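Local atomic coordinates of aminotransferase (Streptomyces pactum, PDB entry 4ZM4), a protein that belongs to the class-III aminotransferases, pyridoxal-5'-phosphate-dependent enzymes of fold type I, and forms an assembly of two chains. Residues R337-V349 / W421-V435. The protein carries 1 engineered substitution. Residues are numbered along the deposited sequence; the frame is centred on the assembly and turned at random.
Sequences RLEDTGQYMEDTV and WFLSTAHTRDVIDKV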
ATOM      1  N   ARG B 337     -29.610  -1.951 -11.933  1.00 26.00           N
ATOM      2  CA  ARG B 337     -30.192  -1.366 -10.741  1.00 27.82           C
ATOM      3  C   ARG B 337     -29.369  -0.171 -10.231  1.00 27.35           C
ATOM      4  O   ARG B 337     -29.940   0.816  -9.784  1.00 25.61           O
ATOM      5  CB  ARG B 337     -30.307  -2.408  -9.629  1.00 28.82           C
ATOM      6  CG  ARG B 337     -31.604  -3.199  -9.663  1.00 33.21           C
ATOM      7  CD  ARG B 337     -31.524  -4.616  -9.083  1.00 35.18           C
ATOM      8  NE  ARG B 337     -30.490  -4.844  -8.070  1.00 33.93           N
ATOM      9  CZ  ARG B 337     -29.750  -5.952  -7.979  1.00 34.01           C
ATOM     10  NH1 ARG B 337     -29.867  -6.935  -8.849  1.00 33.54           N
ATOM     11  NH2 ARG B 337     -28.845  -6.052  -7.011  1.00 38.93           N
ATOM     12  N   LEU B 338     -28.040  -0.274 -10.282  1.00 26.59           N
ATOM     13  CA  LEU B 338     -27.171   0.855  -9.903  1.00 26.51           C
ATOM     14  C   LEU B 338     -27.466   2.042 -10.783  1.00 25.99           C
ATOM     15  O   LEU B 338     -27.453   3.167 -10.320  1.00 31.26           O
ATOM     16  CB  LEU B 338     -25.678   0.470  -9.989  1.00 26.91           C
ATOM     17  CG  LEU B 338     -25.211  -0.569  -8.953  1.00 27.23           C
ATOM     18  CD1 LEU B 338     -23.844  -1.121  -9.312  1.00 28.96           C
ATOM     19  CD2 LEU B 338     -25.183  -0.002  -7.546  1.00 26.81           C
ATOM     20  N   GLU B 339     -27.707   1.789 -12.065  1.00 26.31           N
ATOM     21  CA  GLU B 339     -28.031   2.850 -13.014  1.00 25.92           C
ATOM     22  C   GLU B 339     -29.327   3.561 -12.621  1.00 25.36           C
ATOM     23  O   GLU B 339     -29.383   4.805 -12.658  1.00 24.79           O
ATOM     24  CB  GLU B 339     -28.073   2.293 -14.450  1.00 25.08           C
ATOM     25  CG  GLU B 339     -28.630   3.244 -15.513  1.00 26.97           C
ATOM     26  CD  GLU B 339     -27.912   4.575 -15.626  1.00 25.16           C
ATOM     27  OE1 GLU B 339     -26.691   4.632 -15.368  1.00 26.05           O
ATOM     28  OE2 GLU B 339     -28.567   5.560 -16.005  1.00 24.92           O
ATOM     29  N   ASP B 340     -30.345   2.797 -12.217  1.00 25.13           N
ATOM     30  CA  ASP B 340     -31.616   3.389 -11.725  1.00 25.42           C
ATOM     31  C   ASP B 340     -31.391   4.231 -10.468  1.00 25.19           C
ATOM     32  O   ASP B 340     -31.958   5.312 -10.326  1.00 23.82           O
ATOM     33  CB  ASP B 340     -32.673   2.320 -11.391  1.00 26.28           C
ATOM     34  CG  ASP B 340     -33.080   1.477 -12.603  1.00 28.20           C
ATOM     35  OD1 ASP B 340     -32.855   1.892 -13.759  1.00 28.12           O
ATOM     36  OD2 ASP B 340     -33.626   0.370 -12.389  1.00 30.82           O
ATOM     37  N   THR B 341     -30.576   3.708  -9.545  1.00 25.98           N
ATOM     38  CA  THR B 341     -30.190   4.447  -8.354  1.00 26.30           C
ATOM     39  C   THR B 341     -29.574   5.817  -8.703  1.00 24.64           C
ATOM     40  O   THR B 341     -29.971   6.837  -8.162  1.00 24.99           O
ATOM     41  CB  THR B 341     -29.212   3.636  -7.488  1.00 26.32           C
ATOM     42  OG1 THR B 341     -29.856   2.445  -7.041  1.00 26.99           O
ATOM     43  CG2 THR B 341     -28.781   4.447  -6.260  1.00 26.38           C
ATOM     44  N   GLY B 342     -28.624   5.813  -9.619  1.00 25.26           N
ATOM     45  CA  GLY B 342     -27.950   7.030 -10.044  1.00 26.33           C
ATOM     46  C   GLY B 342     -28.876   7.992 -10.758  1.00 25.46           C
ATOM     47  O   GLY B 342     -28.819   9.204 -10.529  1.00 26.43           O
ATOM     48  N   GLN B 343     -29.740   7.459 -11.602  1.00 26.21           N
ATOM     49  CA  GLN B 343     -30.675   8.284 -12.327  1.00 25.07           C
ATOM     50  C   GLN B 343     -31.583   8.971 -11.339  1.00 25.70           C
ATOM     51  O   GLN B 343     -31.865  10.175 -11.457  1.00 24.98           O
ATOM     52  CB  GLN B 343     -31.498   7.446 -13.320  1.00 24.55           C
ATOM     53  CG  GLN B 343     -32.388   8.274 -14.249  1.00 23.77           C
ATOM     54  CD  GLN B 343     -31.599   9.023 -15.294  1.00 25.10           C
ATOM     55  OE1 GLN B 343     -31.466  10.241 -15.243  1.00 26.39           O
ATOM     56  NE2 GLN B 343     -31.067   8.293 -16.263  1.00 27.86           N
ATOM     57  N   TYR B 344     -32.093   8.206 -10.376  1.00 26.96           N
ATOM     58  CA  TYR B 344     -33.002   8.781  -9.400  1.00 28.36           C
ATOM     59  C   TYR B 344     -32.310   9.870  -8.578  1.00 27.42           C
ATOM     60  O   TYR B 344     -32.937  10.877  -8.243  1.00 28.78           O
ATOM     61  CB  TYR B 344     -33.613   7.702  -8.503  1.00 31.81           C
ATOM     62  CG  TYR B 344     -34.773   8.215  -7.657  1.00 34.09           C
ATOM     63  CD1 TYR B 344     -35.930   8.719  -8.257  1.00 35.53           C
ATOM     64  CD2 TYR B 344     -34.714   8.188  -6.271  1.00 32.89           C
ATOM     65  CE1 TYR B 344     -36.989   9.193  -7.500  1.00 36.15           C
ATOM     66  CE2 TYR B 344     -35.767   8.632  -5.507  1.00 35.28           C
ATOM     67  CZ  TYR B 344     -36.908   9.133  -6.126  1.00 36.89           C
ATOM     68  OH  TYR B 344     -37.963   9.577  -5.359  1.00 37.03           O
ATOM     69  N   MET B 345     -31.041   9.670  -8.225  1.00 27.78           N
ATOM     70  CA  MET B 345     -30.325  10.694  -7.453  1.00 27.08           C
ATOM     71  C   MET B 345     -30.151  11.900  -8.343  1.00 26.35           C
ATOM     72  O   MET B 345     -30.416  13.016  -7.918  1.00 25.51           O
ATOM     73  CB  MET B 345     -28.967  10.206  -6.935  1.00 28.37           C
ATOM     74  CG  MET B 345     -28.184  11.282  -6.162  1.00 27.60           C
ATOM     75  SD  MET B 345     -28.874  11.677  -4.522  1.00 28.36           S
ATOM     76  CE  MET B 345     -28.150  10.335  -3.575  1.00 28.68           C
ATOM     77  N   GLU B 346     -29.707  11.670  -9.580  1.00 25.08           N
ATOM     78  CA  GLU B 346     -29.537  12.759 -10.523  1.00 24.80           C
ATOM     79  C   GLU B 346     -30.831  13.564 -10.688  1.00 28.12           C
ATOM     80  O   GLU B 346     -30.805  14.784 -10.532  1.00 29.13           O
ATOM     81  CB  GLU B 346     -29.059  12.257 -11.883  1.00 25.51           C
ATOM     82  CG  GLU B 346     -28.951  13.369 -12.923  1.00 24.06           C
ATOM     83  CD  GLU B 346     -28.411  12.910 -14.262  1.00 24.69           C
ATOM     84  OE1 GLU B 346     -28.147  11.692 -14.464  1.00 25.89           O
ATOM     85  OE2 GLU B 346     -28.211  13.793 -15.117  1.00 24.71           O
ATOM     86  N   ASP B 347     -31.959  12.898 -10.971  1.00 28.16           N
ATOM     87  CA  ASP B 347     -33.230  13.610 -11.193  1.00 30.47           C
ATOM     88  C   ASP B 347     -33.656  14.413  -9.954  1.00 31.40           C
ATOM     89  O   ASP B 347     -34.044  15.582 -10.050  1.00 32.06           O
ATOM     90  CB  ASP B 347     -34.365  12.651 -11.614  1.00 31.89           C
ATOM     91  CG  ASP B 347     -34.094  11.937 -12.958  1.00 31.68           C
ATOM     92  OD1 ASP B 347     -33.285  12.435 -13.787  1.00 32.78           O
ATOM     93  OD2 ASP B 347     -34.698  10.864 -13.181  1.00 30.64           O
ATOM     94  N   THR B 348     -33.536  13.788  -8.790  1.00 31.39           N
ATOM     95  CA  THR B 348     -33.917  14.408  -7.514  1.00 28.79           C
ATOM     96  C   THR B 348     -33.111  15.651  -7.205  1.00 28.12           C
ATOM     97  O   THR B 348     -33.667  16.693  -6.875  1.00 28.66           O
ATOM     98  CB  THR B 348     -33.708  13.412  -6.368  1.00 29.23           C
ATOM     99  OG1 THR B 348     -34.504  12.250  -6.616  1.00 27.86           O
ATOM    100  CG2 THR B 348     -34.126  14.026  -5.055  1.00 30.14           C
ATOM    101  N   VAL B 349     -31.796  15.555  -7.362  1.00 27.83           N
ATOM    102  CA  VAL B 349     -30.906  16.678  -7.084  1.00 25.97           C
ATOM    103  C   VAL B 349     -31.101  17.808  -8.085  1.00 26.98           C
ATOM    104  O   VAL B 349     -31.141  18.964  -7.684  1.00 25.35           O
ATOM    105  CB  VAL B 349     -29.445  16.219  -7.022  1.00 25.56           C
ATOM    106  CG1 VAL B 349     -28.486  17.382  -6.946  1.00 24.85           C
ATOM    107  CG2 VAL B 349     -29.253  15.296  -5.824  1.00 26.71           C
ATOM    108  N   TRP B 421     -19.338  12.066  -5.763  1.00 19.91           N
ATOM    109  CA  TRP B 421     -20.159  11.189  -4.911  1.00 19.95           C
ATOM    110  C   TRP B 421     -20.043   9.753  -5.429  1.00 21.43           C
ATOM    111  O   TRP B 421     -19.998   9.515  -6.657  1.00 23.23           O
ATOM    112  CB  TRP B 421     -21.648  11.577  -5.045  1.00 19.98           C
ATOM    113  CG  TRP B 421     -22.034  12.973  -4.606  1.00 19.44           C
ATOM    114  CD1 TRP B 421     -21.207  13.982  -4.223  1.00 20.28           C
ATOM    115  CD2 TRP B 421     -23.363  13.509  -4.557  1.00 20.72           C
ATOM    116  NE1 TRP B 421     -21.938  15.101  -3.930  1.00 19.83           N
ATOM    117  CE2 TRP B 421     -23.265  14.828  -4.109  1.00 21.14           C
ATOM    118  CE3 TRP B 421     -24.633  12.988  -4.840  1.00 20.69           C
ATOM    119  CZ2 TRP B 421     -24.393  15.643  -3.945  1.00 22.02           C
ATOM    120  CZ3 TRP B 421     -25.731  13.790  -4.688  1.00 20.93           C
ATOM    121  CH2 TRP B 421     -25.616  15.093  -4.228  1.00 21.95           C
ATOM    122  N   PHE B 422     -20.073   8.793  -4.521  1.00 21.93           N
ATOM    123  CA  PHE B 422     -19.991   7.364  -4.855  1.00 21.41           C
ATOM    124  C   PHE B 422     -21.205   6.602  -4.323  1.00 22.01           C
ATOM    125  O   PHE B 422     -21.179   6.045  -3.218  1.00 21.04           O
ATOM    126  CB  PHE B 422     -18.727   6.766  -4.239  1.00 21.49           C
ATOM    127  CG  PHE B 422     -17.463   7.283  -4.849  1.00 21.97           C
ATOM    128  CD1 PHE B 422     -16.810   8.357  -4.304  1.00 20.93           C
ATOM    129  CD2 PHE B 422     -16.914   6.676  -5.973  1.00 21.41           C
ATOM    130  CE1 PHE B 422     -15.615   8.792  -4.835  1.00 21.65           C
ATOM    131  CE2 PHE B 422     -15.736   7.137  -6.508  1.00 19.72           C
ATOM    132  CZ  PHE B 422     -15.084   8.196  -5.944  1.00 19.21           C
ATOM    133  N   LEU B 423     -22.278   6.546  -5.113  1.00 24.24           N
ATOM    134  CA  LEU B 423     -23.529   5.884  -4.644  1.00 23.11           C
ATOM    135  C   LEU B 423     -23.378   4.353  -4.566  1.00 22.53           C
ATOM    136  O   LEU B 423     -22.455   3.776  -5.140  1.00 23.41           O
ATOM    137  CB  LEU B 423     -24.727   6.285  -5.503  1.00 23.36           C
ATOM    138  CG  LEU B 423     -24.887   7.783  -5.797  1.00 23.09           C
ATOM    139  CD1 LEU B 423     -26.146   8.026  -6.602  1.00 24.66           C
ATOM    140  CD2 LEU B 423     -24.921   8.622  -4.527  1.00 22.07           C
ATOM    141  N   SER B 424     -24.294   3.729  -3.847  1.00 23.54           N
ATOM    142  CA  SER B 424     -24.234   2.315  -3.519  1.00 23.64           C
ATOM    143  C   SER B 424     -25.638   1.760  -3.503  1.00 23.17           C
ATOM    144  O   SER B 424     -26.607   2.513  -3.595  1.00 23.00           O
ATOM    145  CB  SER B 424     -23.616   2.115  -2.147  1.00 24.51           C
ATOM    146  OG  SER B 424     -24.575   2.346  -1.130  1.00 25.09           O
ATOM    147  N   THR B 425     -25.761   0.443  -3.401  1.00 23.46           N
ATOM    148  CA  THR B 425     -27.092  -0.185  -3.399  1.00 23.52           C
ATOM    149  C   THR B 425     -27.807   0.143  -2.119  1.00 24.85           C
ATOM    150  O   THR B 425     -29.028  -0.033  -2.031  1.00 27.95           O
ATOM    151  CB  THR B 425     -27.006  -1.710  -3.557  1.00 22.13           C
ATOM    152  OG1 THR B 425     -26.184  -2.235  -2.526  1.00 22.35           O
ATOM    153  CG2 THR B 425     -26.395  -2.077  -4.908  1.00 20.33           C
ATOM    154  N   ALA B 426     -27.077   0.647  -1.125  1.00 24.23           N
ATOM    155  CA  ALA B 426     -27.704   1.085   0.134  1.00 24.09           C
ATOM    156  C   ALA B 426     -28.349   2.460   0.025  1.00 24.38           C
ATOM    157  O   ALA B 426     -29.092   2.871   0.927  1.00 24.77           O
ATOM    158  CB  ALA B 426     -26.700   1.087   1.267  1.00 23.44           C
ATOM    159  N   HIS B 427     -28.071   3.177  -1.058  1.00 24.25           N
ATOM    160  CA  HIS B 427     -28.751   4.449  -1.324  1.00 23.27           C
ATOM    161  C   HIS B 427     -30.087   4.171  -2.044  1.00 23.10           C
ATOM    162  O   HIS B 427     -30.202   4.332  -3.244  1.00 21.60           O
ATOM    163  CB  HIS B 427     -27.883   5.369  -2.146  1.00 23.21           C
ATOM    164  CG  HIS B 427     -26.695   5.890  -1.397  1.00 24.95           C
ATOM    165  ND1 HIS B 427     -25.499   5.213  -1.334  1.00 24.43           N
ATOM    166  CD2 HIS B 427     -26.519   7.029  -0.690  1.00 24.40           C
ATOM    167  CE1 HIS B 427     -24.638   5.912  -0.616  1.00 24.63           C
ATOM    168  NE2 HIS B 427     -25.235   7.007  -0.203  1.00 25.10           N
ATOM    169  N   THR B 428     -31.066   3.707  -1.265  1.00 23.48           N
ATOM    170  CA  THR B 428     -32.409   3.327  -1.754  1.00 24.51           C
ATOM    171  C   THR B 428     -33.177   4.592  -2.097  1.00 25.29           C
ATOM    172  O   THR B 428     -32.688   5.694  -1.865  1.00 24.30           O
ATOM    173  CB  THR B 428     -33.199   2.598  -0.655  1.00 22.04           C
ATOM    174  OG1 THR B 428     -33.371   3.484   0.443  1.00 19.32           O
ATOM    175  CG2 THR B 428     -32.470   1.355  -0.159  1.00 22.75           C
ATOM    176  N   ARG B 429     -34.373   4.438  -2.643  1.00 29.19           N
ATOM    177  CA  ARG B 429     -35.240   5.598  -2.902  1.00 34.28           C
ATOM    178  C   ARG B 429     -35.509   6.430  -1.647  1.00 30.49           C
ATOM    179  O   ARG B 429     -35.468   7.655  -1.711  1.00 31.48           O
ATOM    180  CB  ARG B 429     -36.586   5.199  -3.534  1.00 40.44           C
ATOM    181  CG  ARG B 429     -36.621   5.289  -5.063  1.00 48.35           C
ATOM    182  CD  ARG B 429     -36.595   3.927  -5.750  1.00 54.72           C
ATOM    183  NE  ARG B 429     -36.099   4.013  -7.122  1.00 59.31           N
ATOM    184  CZ  ARG B 429     -34.861   3.717  -7.525  1.00 61.59           C
ATOM    185  NH1 ARG B 429     -33.921   3.293  -6.668  1.00 54.48           N
ATOM    186  NH2 ARG B 429     -34.565   3.843  -8.816  1.00 66.83           N
ATOM    187  N   ASP B 430     -35.791   5.786  -0.523  1.00 29.79           N
ATOM    188  CA  ASP B 430     -36.144   6.543   0.676  1.00 31.59           C
ATOM    189  C   ASP B 430     -34.953   7.394   1.128  1.00 30.30           C
ATOM    190  O   ASP B 430     -35.132   8.549   1.512  1.00 28.91           O
ATOM    191  CB  ASP B 430     -36.602   5.638   1.837  1.00 35.14           C
ATOM    192  CG  ASP B 430     -37.952   4.922   1.567  1.00 36.79           C
ATOM    193  OD1 ASP B 430     -38.244   3.947   2.293  1.00 36.26           O
ATOM    194  OD2 ASP B 430     -38.739   5.349   0.683  1.00 36.77           O
ATOM    195  N   VAL B 431     -33.743   6.814   1.080  1.00 28.48           N
ATOM    196  CA  VAL B 431     -32.503   7.517   1.436  1.00 25.53           C
ATOM    197  C   VAL B 431     -32.316   8.769   0.567  1.00 25.24           C
ATOM    198  O   VAL B 431     -32.098   9.856   1.075  1.00 23.25           O
ATOM    199  CB  VAL B 431     -31.267   6.602   1.306  1.00 23.94           C
ATOM    200  CG1 VAL B 431     -29.993   7.429   1.369  1.00 24.69           C
ATOM    201  CG2 VAL B 431     -31.259   5.545   2.390  1.00 23.24           C
ATOM    202  N   ILE B 432     -32.473   8.591  -0.739  1.00 25.38           N
ATOM    203  CA  ILE B 432     -32.338   9.672  -1.684  1.00 26.26           C
ATOM    204  C   ILE B 432     -33.409  10.741  -1.466  1.00 26.88           C
ATOM    205  O   ILE B 432     -33.133  11.927  -1.630  1.00 27.28           O
ATOM    206  CB  ILE B 432     -32.386   9.112  -3.127  1.00 29.86           C
ATOM    207  CG1 ILE B 432     -31.132   8.246  -3.384  1.00 30.19           C
ATOM    208  CG2 ILE B 432     -32.494  10.227  -4.154  1.00 28.52           C
ATOM    209  CD1 ILE B 432     -31.227   7.293  -4.546  1.00 28.92           C
ATOM    210  N   ASP B 433     -34.628  10.334  -1.122  1.00 26.71           N
ATOM    211  CA  ASP B 433     -35.669  11.299  -0.735  1.00 29.62           C
ATOM    212  C   ASP B 433     -35.249  12.100   0.510  1.00 31.76           C
ATOM    213  O   ASP B 433     -35.407  13.306   0.537  1.00 29.15           O
ATOM    214  CB  ASP B 433     -37.053  10.627  -0.547  1.00 30.70           C
ATOM    215  CG  ASP B 433     -37.700  10.186  -1.888  1.00 32.07           C
ATOM    216  OD1 ASP B 433     -37.254  10.615  -2.978  1.00 32.67           O
ATOM    217  OD2 ASP B 433     -38.677   9.422  -1.846  1.00 33.99           O
ATOM    218  N   LYS B 434     -34.686  11.444   1.525  1.00 35.39           N
ATOM    219  CA  LYS B 434     -34.114  12.184   2.668  1.00 34.71           C
ATOM    220  C   LYS B 434     -32.994  13.113   2.236  1.00 32.71           C
ATOM    221  O   LYS B 434     -32.861  14.212   2.756  1.00 32.05           O
ATOM    222  CB  LYS B 434     -33.578  11.245   3.745  1.00 37.67           C
ATOM    223  CG  LYS B 434     -34.648  10.497   4.512  1.00 41.64           C
ATOM    224  CD  LYS B 434     -34.074   9.848   5.767  1.00 47.46           C
ATOM    225  CE  LYS B 434     -35.107   8.942   6.434  1.00 54.44           C
ATOM    226  NZ  LYS B 434     -34.609   8.411   7.735  1.00 59.48           N
ATOM    227  N   VAL B 435     -32.161  12.667   1.304  1.00 30.76           N
ATOM    228  CA  VAL B 435     -31.060  13.509   0.846  1.00 28.92           C
ATOM    229  C   VAL B 435     -31.615  14.793   0.222  1.00 27.90           C
ATOM    230  O   VAL B 435     -31.130  15.890   0.497  1.00 23.26           O
ATOM    231  CB  VAL B 435     -30.145  12.761  -0.131  1.00 27.97           C
ATOM    232  CG1 VAL B 435     -29.220  13.723  -0.863  1.00 26.89           C
ATOM    233  CG2 VAL B 435     -29.354  11.685   0.622  1.00 27.97           C
TER
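M345 and I432 meet at the centre of this contact, where helix 337-349 packs almost parallel to helix 429-435, the axes 10.0 Å apart and crossing at -21°. I432 is a knob in a hole made by T341, Y344, M345 and T348. Its CG1 lies 3.6 Å from M345 CE, while its CG2, between Y344 and T348, touches the tyrosine ring obliquely. M345 CB, placed by the helix backbone, lies 3.6 Å from L423 CD1. With CG anti to the backbone N (chi1 178°), a bend at chi2 brings M345 SD to the rim of W421, 3.8 Å from its CZ3, an edge-on Met-aromatic contact, and chi3 turns CE toward I432. V349 CG2 meets the same indole edge at CH2.

The solvent side is polar and looser. R429 crosses Y344 obliquely: its CG sits over one ring face, 3.9 Å from the centroid, as a CH-pi contact, and its guanidinium lies nearly parallel to the ring plane, above Y344 CB. Its NH2 gives only a weak bond to D340 O. The Y344 hydroxyl donates to the syn lone pair of D433 OD1 at 2.7 Å, tying the ring's outer end to the second helix. Over the ring centre stands T348 OG1, held by its bond to Y344 O.

At the other end, L338 CD2 touches T425 CG2 in the turn before the helix. On strand 368-373, M345 touches M369 and W421 touches V371, and strand 421-422 extends that sheet; V435 packs on I61 of strand 59-62, while V349 and W421 both reach L439 farther along helix 429-444.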